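Local coordinates for protein putative rRNA methyltransferase (PDB 4RWZ) that probably transfers a methyl group from S-adenosylmethionine to 16S ribosomal RNA, a modification associated with resistance to aminoglycoside antibiotics, at residues G132-A137 / L208-A213; V27-G32 / H99-N104; W107-S112 / F144-Y149; M1-G6 / L81-S86. All coordinates share one frame; numbering follows the deposited sequence.

Contact 1 of 4, residues G132-A137 / L208-A213; sequences GGELIA and LLTAEA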
# COMPACT_ATOMS: atom_id res chain seq x y z
N GLY A 132 -7.18 13.93 -2.49
CA GLY A 132 -8.27 13.35 -3.24
C GLY A 132 -8.09 11.88 -3.60
O GLY A 132 -9.00 11.24 -4.11
N GLY A 133 -6.92 11.31 -3.34
CA GLY A 133 -6.72 9.91 -3.59
C GLY A 133 -7.40 9.05 -2.53
O GLY A 133 -8.04 9.55 -1.59
N GLU A 134 -7.27 7.72 -2.68
CA GLU A 134 -8.06 6.80 -1.87
C GLU A 134 -7.18 5.72 -1.23
O GLU A 134 -6.38 5.15 -1.93
CB GLU A 134 -9.04 6.10 -2.82
CG GLU A 134 -10.18 5.41 -2.16
CD GLU A 134 -11.11 4.72 -3.19
OE1 GLU A 134 -10.77 4.61 -4.40
OE2 GLU A 134 -12.21 4.32 -2.75
N LEU A 135 -7.37 5.47 0.07
CA LEU A 135 -6.81 4.30 0.73
C LEU A 135 -7.87 3.21 0.71
O LEU A 135 -9.01 3.46 1.02
CB LEU A 135 -6.47 4.67 2.19
CG LEU A 135 -6.17 3.57 3.20
CD1 LEU A 135 -4.91 2.97 2.77
CD2 LEU A 135 -5.93 4.18 4.58
N ILE A 136 -7.50 2.00 0.28
CA ILE A 136 -8.44 0.87 0.27
C ILE A 136 -7.79 -0.30 1.06
O ILE A 136 -6.71 -0.76 0.71
CB ILE A 136 -8.64 0.37 -1.14
CG1 ILE A 136 -9.17 1.53 -2.01
CG2 ILE A 136 -9.67 -0.80 -1.16
CD1 ILE A 136 -9.48 1.12 -3.51
N ALA A 137 -8.44 -0.76 2.12
CA ALA A 137 -7.86 -1.82 2.93
C ALA A 137 -8.84 -3.01 2.97
O ALA A 137 -10.06 -2.83 3.22
CB ALA A 137 -7.55 -1.32 4.35
N LEU A 208 -14.00 -4.33 4.30
CA LEU A 208 -13.46 -3.33 3.37
C LEU A 208 -13.53 -1.98 4.03
O LEU A 208 -14.58 -1.59 4.54
CB LEU A 208 -14.29 -3.32 2.10
CG LEU A 208 -14.09 -2.14 1.16
CD1 LEU A 208 -12.71 -2.16 0.50
CD2 LEU A 208 -15.25 -2.15 0.09
N LEU A 209 -12.40 -1.29 4.13
CA LEU A 209 -12.42 0.03 4.74
C LEU A 209 -11.76 0.95 3.74
O LEU A 209 -10.68 0.63 3.26
CB LEU A 209 -11.60 -0.00 6.04
CG LEU A 209 -11.45 1.30 6.84
CD1 LEU A 209 -12.82 1.72 7.34
CD2 LEU A 209 -10.48 1.01 8.01
N THR A 210 -12.38 2.07 3.39
CA THR A 210 -11.74 2.95 2.42
C THR A 210 -11.77 4.36 3.00
O THR A 210 -12.59 4.69 3.84
CB THR A 210 -12.43 2.98 1.01
OG1 THR A 210 -13.69 3.65 1.12
CG2 THR A 210 -12.61 1.57 0.42
N ALA A 211 -10.81 5.19 2.60
CA ALA A 211 -10.84 6.57 3.05
C ALA A 211 -10.23 7.47 1.99
O ALA A 211 -9.41 7.03 1.17
CB ALA A 211 -10.08 6.72 4.39
N GLU A 212 -10.63 8.72 2.01
CA GLU A 212 -10.15 9.67 1.01
C GLU A 212 -9.10 10.59 1.62
O GLU A 212 -9.30 11.10 2.72
CB GLU A 212 -11.33 10.53 0.50
CG GLU A 212 -10.91 11.59 -0.54
CD GLU A 212 -12.10 12.45 -1.01
OE1 GLU A 212 -13.25 12.07 -0.74
OE2 GLU A 212 -11.89 13.51 -1.62
N ALA A 213 -8.01 10.83 0.90
CA ALA A 213 -6.99 11.75 1.41
C ALA A 213 -7.57 13.15 1.31
O ALA A 213 -7.96 13.59 0.21
CB ALA A 213 -5.71 11.64 0.61
O HOH W 1 -11.39 12.60 -4.93
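L135 and A211 form one of the hydrogen-bonded pairs of an antiparallel strand contact, in which strand 133-139 lies beside strand 207-213, the antiparallel neighbour that follows the parallel part of the main sheet. L135 N donates to A211 O at 2.8 Å and A211 N returns a bond to L135 O; A137 and L209 repeat this reciprocal pair. Toward the start of the first strand G132 N and A213 O, then A213 N and G133 O, continue the backbone pairing to the corner that the chain turns at G132. CA atoms of residues in the non-hydrogen-bonded pairs approach carbonyl oxygens of the neighbouring pairs, T210 CA lying 3.1 Å from L135 O. Strand order 3-2-1-4-5-7-6, with 207-213 inserted antiparallel between 133-139 and 176-183, is that of the Rossmann-like class I methyltransferase fold. On the face bearing E134, I136, T210 and E212, I136 and L208 lie side by side and point the same way. I136 CG2, anti to the backbone N, reaches L208 CD1 at 3.7 Å and also borders T210 CG2. E134 stretches out fully, and its OE2 passes T210 CB at 4.0 Å. T210 and E212 turn polar atoms to strand 176-183: T210 OG1 bonds to T180 N, and E212 OE1 forms a salt bridge with R179. The other carboxylate oxygen, E212 OE2, lies 4.0 Å from G132 CA; water 1 donates to G132 O at 2.9 Å and only weakly to E212 OE2.

Contact 2 of 4, residues V27-G32 / H99-N104; sequences VLIDVG and HTLTLN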
# COMPACT_ATOMS: atom_id res chain seq x y z
N VAL A 27 -1.58 6.48 -10.58
CA VAL A 27 -0.60 5.70 -9.83
C VAL A 27 -1.29 4.91 -8.75
O VAL A 27 -2.16 5.42 -8.02
CB VAL A 27 0.44 6.63 -9.15
CG1 VAL A 27 1.45 5.80 -8.31
CG2 VAL A 27 1.15 7.50 -10.19
N LEU A 28 -0.94 3.63 -8.66
CA LEU A 28 -1.42 2.75 -7.61
C LEU A 28 -0.21 2.32 -6.81
O LEU A 28 0.84 2.02 -7.39
CB LEU A 28 -2.08 1.52 -8.26
CG LEU A 28 -2.27 0.27 -7.44
CD1 LEU A 28 -3.31 0.45 -6.33
CD2 LEU A 28 -2.72 -0.90 -8.39
N ILE A 29 -0.31 2.37 -5.47
CA ILE A 29 0.76 1.81 -4.63
C ILE A 29 0.14 0.77 -3.75
O ILE A 29 -0.86 1.02 -3.06
CB ILE A 29 1.45 2.90 -3.80
CG1 ILE A 29 2.03 3.96 -4.79
CG2 ILE A 29 2.52 2.25 -2.85
CD1 ILE A 29 2.73 5.17 -4.04
N ASP A 30 0.74 -0.42 -3.73
CA ASP A 30 0.22 -1.51 -2.92
C ASP A 30 1.23 -1.78 -1.81
O ASP A 30 2.32 -2.22 -2.10
CB ASP A 30 0.09 -2.77 -3.81
CG ASP A 30 -0.49 -4.00 -3.05
OD1 ASP A 30 -1.45 -3.80 -2.25
OD2 ASP A 30 -0.05 -5.20 -3.28
N VAL A 31 0.88 -1.51 -0.55
CA VAL A 31 1.86 -1.63 0.55
C VAL A 31 1.74 -3.00 1.18
O VAL A 31 0.62 -3.46 1.44
CB VAL A 31 1.57 -0.51 1.59
CG1 VAL A 31 2.39 -0.69 2.85
CG2 VAL A 31 1.89 0.78 0.95
N GLY A 32 2.89 -3.68 1.34
CA GLY A 32 2.92 -5.04 1.85
C GLY A 32 2.49 -5.99 0.76
O GLY A 32 1.65 -6.87 0.95
N HIS A 99 -2.82 7.80 -6.53
CA HIS A 99 -4.27 8.01 -6.65
C HIS A 99 -5.00 6.96 -5.84
O HIS A 99 -6.08 7.22 -5.31
CB HIS A 99 -4.74 7.87 -8.11
CG HIS A 99 -4.24 8.95 -8.99
ND1 HIS A 99 -2.98 8.95 -9.54
CD2 HIS A 99 -4.84 10.09 -9.42
CE1 HIS A 99 -2.82 10.04 -10.28
NE2 HIS A 99 -3.93 10.75 -10.21
N THR A 100 -4.39 5.77 -5.73
CA THR A 100 -4.95 4.65 -4.95
C THR A 100 -3.85 3.96 -4.17
O THR A 100 -2.81 3.59 -4.76
CB THR A 100 -5.58 3.59 -5.90
OG1 THR A 100 -6.48 4.26 -6.81
CG2 THR A 100 -6.34 2.53 -5.08
N LEU A 101 -4.05 3.76 -2.86
CA LEU A 101 -3.08 3.04 -2.03
C LEU A 101 -3.82 1.84 -1.47
O LEU A 101 -4.81 2.01 -0.77
CB LEU A 101 -2.65 3.92 -0.86
CG LEU A 101 -1.76 3.29 0.22
CD1 LEU A 101 -0.49 2.98 -0.40
CD2 LEU A 101 -1.61 4.40 1.33
N THR A 102 -3.35 0.63 -1.77
CA THR A 102 -4.05 -0.57 -1.32
C THR A 102 -3.28 -1.31 -0.21
O THR A 102 -2.03 -1.33 -0.18
CB THR A 102 -4.32 -1.55 -2.49
OG1 THR A 102 -3.06 -1.87 -3.14
CG2 THR A 102 -5.32 -0.91 -3.51
N LEU A 103 -4.04 -1.83 0.77
CA LEU A 103 -3.45 -2.75 1.79
C LEU A 103 -4.33 -3.97 1.76
O LEU A 103 -5.46 -3.95 2.27
CB LEU A 103 -3.50 -2.14 3.19
CG LEU A 103 -2.48 -0.98 3.30
CD1 LEU A 103 -3.24 0.22 3.10
CD2 LEU A 103 -1.70 -0.91 4.58
N ASN A 104 -3.83 -5.03 1.14
CA ASN A 104 -4.61 -6.27 0.95
C ASN A 104 -4.17 -7.29 1.97
O ASN A 104 -3.07 -7.81 1.87
CB ASN A 104 -4.32 -6.85 -0.43
CG ASN A 104 -4.89 -6.00 -1.52
OD1 ASN A 104 -6.04 -5.62 -1.43
ND2 ASN A 104 -4.10 -5.68 -2.55
O HOH W 2 -1.22 -5.04 0.07
O HOH W 3 -1.34 -7.31 -2.48
O HOH W 4 -0.66 -7.93 0.28
O HOH W 5 -0.35 -7.76 2.93
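D30 and T102 face each other across two parallel strands, 26-31 and 98-104, in the middle of the Rossmann-like methyltransferase sheet. Their side chains cross obliquely: D30 CG lies anti to the backbone N (chi1 -179°), and T102 OG1 donates to D30 OD1 at 2.7 Å from above the carboxylate plane. D30 OD2 bonds to T33 OG1 just beyond the strand. Here D30, V31 and G32 lead into the glycine-rich loop that in class I methyltransferases usually borders the cofactor, and probably does so here. N104 crosses D30 at about a right angle, its amide plane turned 49° from the carboxylate. On the same face L28 meets T102 at about a right angle, CD1 against CG2 at 3.7 Å. The other face is apolar: L101 CD1 lies 3.5 Å from V31 CG2 and also touches CB and CG2 of I29. The backbones are joined alternately through I29 N to T100 O, T102 N to I29 O and V31 N to T102 O. Where the chain turns at H99, V27 O accepts from both H99 N and T100 N. Across the strands V27 N donates to H99 ND1 at 3.0 Å, tilted 31° from the ring plane.

Contact 3 of 4, residues W107-S112 / F144-Y149; sequences WASLLS and FDDRPY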
# COMPACT_ATOMS: atom_id res chain seq x y z
N TRP A 107 -0.74 -8.06 7.67
CA TRP A 107 -0.52 -8.90 8.84
C TRP A 107 -0.99 -8.18 10.12
O TRP A 107 -1.29 -6.98 10.09
CB TRP A 107 0.96 -9.19 8.96
CG TRP A 107 1.44 -10.24 7.98
CD1 TRP A 107 0.70 -10.92 7.06
CD2 TRP A 107 2.78 -10.70 7.87
NE1 TRP A 107 1.53 -11.82 6.37
CE2 TRP A 107 2.80 -11.69 6.87
CE3 TRP A 107 3.96 -10.38 8.54
CZ2 TRP A 107 4.00 -12.37 6.51
CZ3 TRP A 107 5.12 -11.06 8.19
CH2 TRP A 107 5.12 -12.04 7.19
N ALA A 108 -1.02 -8.90 11.24
CA ALA A 108 -1.73 -8.38 12.44
C ALA A 108 -1.26 -7.02 12.92
O ALA A 108 -2.05 -6.20 13.42
CB ALA A 108 -1.62 -9.39 13.56
N SER A 109 0.04 -6.78 12.83
CA SER A 109 0.58 -5.52 13.35
C SER A 109 0.04 -4.31 12.60
O SER A 109 -0.33 -3.31 13.21
CB SER A 109 2.09 -5.53 13.27
OG SER A 109 2.57 -6.19 14.43
N LEU A 110 -0.01 -4.43 11.28
CA LEU A 110 -0.52 -3.35 10.42
C LEU A 110 -2.00 -3.30 10.44
O LEU A 110 -2.58 -2.21 10.38
CB LEU A 110 -0.05 -3.54 8.98
CG LEU A 110 -0.47 -2.48 7.94
CD1 LEU A 110 -0.24 -1.05 8.49
CD2 LEU A 110 0.38 -2.71 6.69
N LEU A 111 -2.64 -4.45 10.53
CA LEU A 111 -4.08 -4.52 10.74
C LEU A 111 -4.44 -3.75 12.00
O LEU A 111 -5.38 -2.93 12.00
CB LEU A 111 -4.51 -5.99 10.92
CG LEU A 111 -5.96 -6.27 11.34
CD1 LEU A 111 -6.94 -5.71 10.31
CD2 LEU A 111 -6.19 -7.78 11.53
N SER A 112 -3.71 -4.02 13.08
CA SER A 112 -4.00 -3.28 14.31
C SER A 112 -3.85 -1.78 14.16
O SER A 112 -4.63 -0.99 14.69
CB SER A 112 -3.08 -3.73 15.45
OG SER A 112 -3.27 -5.10 15.64
N PHE A 144 -1.32 -13.88 9.33
CA PHE A 144 -0.20 -14.20 10.18
C PHE A 144 -0.09 -13.12 11.26
O PHE A 144 -0.18 -11.91 10.99
CB PHE A 144 1.08 -14.19 9.36
CG PHE A 144 2.31 -14.43 10.20
CD1 PHE A 144 2.45 -15.62 10.90
CD2 PHE A 144 3.27 -13.46 10.32
CE1 PHE A 144 3.56 -15.84 11.69
CE2 PHE A 144 4.37 -13.67 11.11
CZ PHE A 144 4.51 -14.86 11.81
N ASP A 145 0.12 -13.55 12.51
CA ASP A 145 0.29 -12.59 13.62
C ASP A 145 1.78 -12.29 13.87
O ASP A 145 2.47 -13.12 14.41
CB ASP A 145 -0.38 -13.15 14.87
CG ASP A 145 -0.60 -12.08 15.96
OD1 ASP A 145 0.08 -11.04 15.91
OD2 ASP A 145 -1.44 -12.29 16.85
N ASP A 146 2.27 -11.13 13.43
CA ASP A 146 3.66 -10.76 13.58
C ASP A 146 3.91 -9.94 14.85
O ASP A 146 5.02 -9.46 15.06
CB ASP A 146 4.14 -9.97 12.36
CG ASP A 146 3.26 -8.74 12.07
OD1 ASP A 146 2.13 -8.67 12.59
OD2 ASP A 146 3.66 -7.94 11.19
N ARG A 147 2.88 -9.79 15.67
CA ARG A 147 3.00 -8.93 16.87
C ARG A 147 3.79 -9.59 17.97
O ARG A 147 3.81 -10.80 18.07
CB ARG A 147 1.61 -8.57 17.44
CG ARG A 147 0.73 -7.68 16.52
CD ARG A 147 -0.68 -7.53 17.04
NE ARG A 147 -1.30 -8.83 17.17
CZ ARG A 147 -2.49 -9.05 17.72
NH1 ARG A 147 -3.17 -8.02 18.23
NH2 ARG A 147 -2.98 -10.28 17.79
N PRO A 148 4.46 -8.79 18.81
CA PRO A 148 4.94 -9.33 20.08
C PRO A 148 3.83 -10.10 20.82
O PRO A 148 2.67 -9.70 20.80
CB PRO A 148 5.21 -8.07 20.91
CG PRO A 148 5.39 -6.98 19.98
CD PRO A 148 4.61 -7.33 18.72
N TYR A 149 4.18 -11.16 21.54
CA TYR A 149 3.17 -11.86 22.35
C TYR A 149 2.44 -10.97 23.36
O TYR A 149 1.24 -11.13 23.58
CB TYR A 149 3.79 -13.09 23.00
CG TYR A 149 4.22 -14.10 21.95
CD1 TYR A 149 5.40 -13.92 21.23
CD2 TYR A 149 3.44 -15.21 21.66
CE1 TYR A 149 5.79 -14.82 20.25
CE2 TYR A 149 3.83 -16.13 20.68
CZ TYR A 149 5.01 -15.92 19.98
OH TYR A 149 5.39 -16.83 19.01
O HOH W 6 -2.79 -5.33 18.48
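W107 and F144 bury the most surface in this contact, meeting as an edge-to-face aromatic pair. The edge of the F144 ring points at the face of the indole, with the planes at 69° and the centroids of the F144 ring and the six-membered indole ring 4.8 Å apart. F144 CD2 sits over the indole toward its rim, 3.6 Å from W107 CE3. Nearer the backbone, F144 CB forms a CH-pi contact 3.9 Å from the centroid of the W107 five-membered ring, almost straight over its face. F144 CG is anti to the backbone N (chi1 177°); the ring edge, at CD2, meets the benzene half of the indole. F144 O accepts from A108 N at 3.1 Å, tying the backbones together directly beside the rings.

This is the N-terminal end of helix 108-115, with W107 at the N-cap position, held by the loop that follows strand 133-139. A108 CB presses into that loop, 3.3 Å from D145 OD1 and also close to R147 NE. D146 reaches the first turn: its OD1 uses the syn lone pair to accept from S109 N at 2.8 Å, while OD2 lies in the indole plane at its edge, the carboxylate standing nearly perpendicular to the ring. Inside the loop, D145 OD1 accepts from R147 N, an Asx turn, and R147 grips the same carboxylate side-on, NE to OD1 and NH2 to OD2 (2.7 Å), a two-nitrogen salt bridge. The guanidinium so held lies beside the helix, where water 6 joins R147 NH1 to S112 OG.

Contact 4 of 4, residues M1-G6 / L81-S86; sequences MIVQLG and LFVVAS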
# COMPACT_ATOMS: atom_id res chain seq x y z
N MET A 1 15.73 5.27 -3.18
CA MET A 1 14.65 4.28 -3.11
C MET A 1 15.23 2.97 -3.61
O MET A 1 15.99 3.00 -4.59
CB MET A 1 13.52 4.71 -4.03
CG MET A 1 12.34 3.76 -4.02
SD MET A 1 10.84 4.36 -4.87
CE MET A 1 11.36 4.48 -6.56
N ILE A 2 14.86 1.85 -3.00
CA ILE A 2 15.43 0.56 -3.41
C ILE A 2 14.43 -0.18 -4.29
O ILE A 2 13.27 -0.39 -3.88
CB ILE A 2 15.79 -0.30 -2.18
CG1 ILE A 2 16.81 0.41 -1.24
CG2 ILE A 2 16.32 -1.66 -2.65
CD1 ILE A 2 18.09 0.90 -1.91
N VAL A 3 14.84 -0.52 -5.52
CA VAL A 3 13.98 -1.22 -6.47
C VAL A 3 14.48 -2.65 -6.67
O VAL A 3 15.70 -2.88 -6.80
CB VAL A 3 13.96 -0.47 -7.80
CG1 VAL A 3 13.25 -1.29 -8.91
CG2 VAL A 3 13.22 0.88 -7.61
N GLN A 4 13.56 -3.62 -6.63
CA GLN A 4 13.91 -5.01 -6.77
C GLN A 4 13.83 -5.36 -8.24
O GLN A 4 12.82 -5.07 -8.88
CB GLN A 4 12.98 -5.91 -5.94
CG GLN A 4 13.53 -7.36 -5.79
CD GLN A 4 14.74 -7.40 -4.82
OE1 GLN A 4 14.89 -6.55 -3.95
NE2 GLN A 4 15.62 -8.37 -5.02
N LEU A 5 14.90 -5.96 -8.79
CA LEU A 5 14.87 -6.45 -10.16
C LEU A 5 15.40 -7.88 -10.18
O LEU A 5 16.62 -8.08 -10.31
CB LEU A 5 15.76 -5.60 -11.09
CG LEU A 5 15.39 -4.14 -11.35
CD1 LEU A 5 16.45 -3.49 -12.24
CD2 LEU A 5 13.99 -3.96 -11.97
N GLY A 6 14.51 -8.86 -10.00
CA GLY A 6 14.94 -10.21 -9.74
C GLY A 6 15.75 -10.24 -8.44
O GLY A 6 15.31 -9.78 -7.42
N LEU A 81 6.30 -1.69 -10.93
CA LEU A 81 7.56 -1.47 -10.23
C LEU A 81 7.48 -2.10 -8.85
O LEU A 81 6.42 -2.03 -8.20
CB LEU A 81 7.81 0.04 -10.04
CG LEU A 81 9.20 0.42 -9.48
CD1 LEU A 81 10.27 0.06 -10.52
CD2 LEU A 81 9.17 1.93 -9.16
N PHE A 82 8.60 -2.67 -8.38
CA PHE A 82 8.66 -3.30 -7.03
C PHE A 82 9.74 -2.67 -6.18
O PHE A 82 10.87 -2.59 -6.61
CB PHE A 82 8.86 -4.81 -7.19
CG PHE A 82 7.67 -5.40 -7.91
CD1 PHE A 82 6.51 -5.69 -7.19
CD2 PHE A 82 7.68 -5.52 -9.27
CE1 PHE A 82 5.36 -6.12 -7.87
CE2 PHE A 82 6.53 -5.94 -9.97
CZ PHE A 82 5.39 -6.28 -9.24
N VAL A 83 9.36 -2.21 -4.99
CA VAL A 83 10.17 -1.35 -4.13
C VAL A 83 10.34 -2.00 -2.76
O VAL A 83 9.40 -2.54 -2.20
CB VAL A 83 9.46 0.02 -3.97
CG1 VAL A 83 10.12 0.89 -2.86
CG2 VAL A 83 9.48 0.72 -5.36
N VAL A 84 11.56 -1.99 -2.24
CA VAL A 84 11.79 -2.60 -0.96
C VAL A 84 11.75 -1.54 0.16
O VAL A 84 12.64 -0.65 0.24
CB VAL A 84 13.22 -3.29 -0.92
CG1 VAL A 84 13.38 -3.99 0.38
CG2 VAL A 84 13.32 -4.29 -2.09
N ALA A 85 10.75 -1.63 1.03
CA ALA A 85 10.61 -0.68 2.14
C ALA A 85 9.61 -1.22 3.17
O ALA A 85 8.72 -2.01 2.85
CB ALA A 85 10.15 0.69 1.64
N SER A 86 9.83 -0.77 4.40
CA SER A 86 8.99 -1.04 5.53
C SER A 86 8.02 0.15 5.68
O SER A 86 8.37 1.28 5.36
CB SER A 86 9.90 -1.09 6.78
OG SER A 86 10.93 -2.09 6.56
O HOH W 7 13.08 1.89 -0.85
O HOH W 8 10.78 -3.56 -10.16
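V3 and V83 form the single backbone bridge between strand 2-5, at the N-terminus, and strand 80-84, the outermost strand on that side of the Rossmann-like methyltransferase sheet. Strand 2-5 pairs with strand 8-11 in a small two-stranded sheet, and this bridge joins it to the main one; the short strand axes run at 124° to each other. Two backbone hydrogen bonds flank the bridge, V84 N to I2 O and Q4 N to F82 O, both 2.9 Å. Water extends the pairing at either end: water 7 accepts from I2 N and donates to V84 O, while water 8 links F82 N with Q4 O. Apolar contacts fall on two faces. On one, V3 CG1 meets L81 CD1 at 3.6 Å, the side chains crossing at about a right angle, and M1 crosses V83 likewise, CG against CG1 at 3.8 Å. M1 bends at chi3 (65°), bringing CE near L81 CD2. On the other, I2 CG2 packs against V84 CB at 3.9 Å. Q4 brings an amide to that side: its chain bends at chi2 (72°), NE2 donates to G6 O at 2.8 Å, and OE1 lies 3.3 Å from the V84 CG2 methyl.

Contacts 1 and 2 are neighbours in the main sheet: strands 133-139 and 98-104 lie side by side, with E134 O and I136 O probably bonded to L101 N and L103 N. Contact 2 is parallel and buried near the chain's centre, whereas contact 1 is antiparallel and partly buried. Contact 4, also largely buried, reaches the same sheet from the opposite side of the centre, about 23 Å from contact 1 between centres, and has one bridge in place of continuous pairing. Contact 3 lies nearer the surface and relies on an aromatic pair, a carboxylate and one backbone bond at a helix start; it meets contact 2 where L110 CD2 packs on L103 CD2.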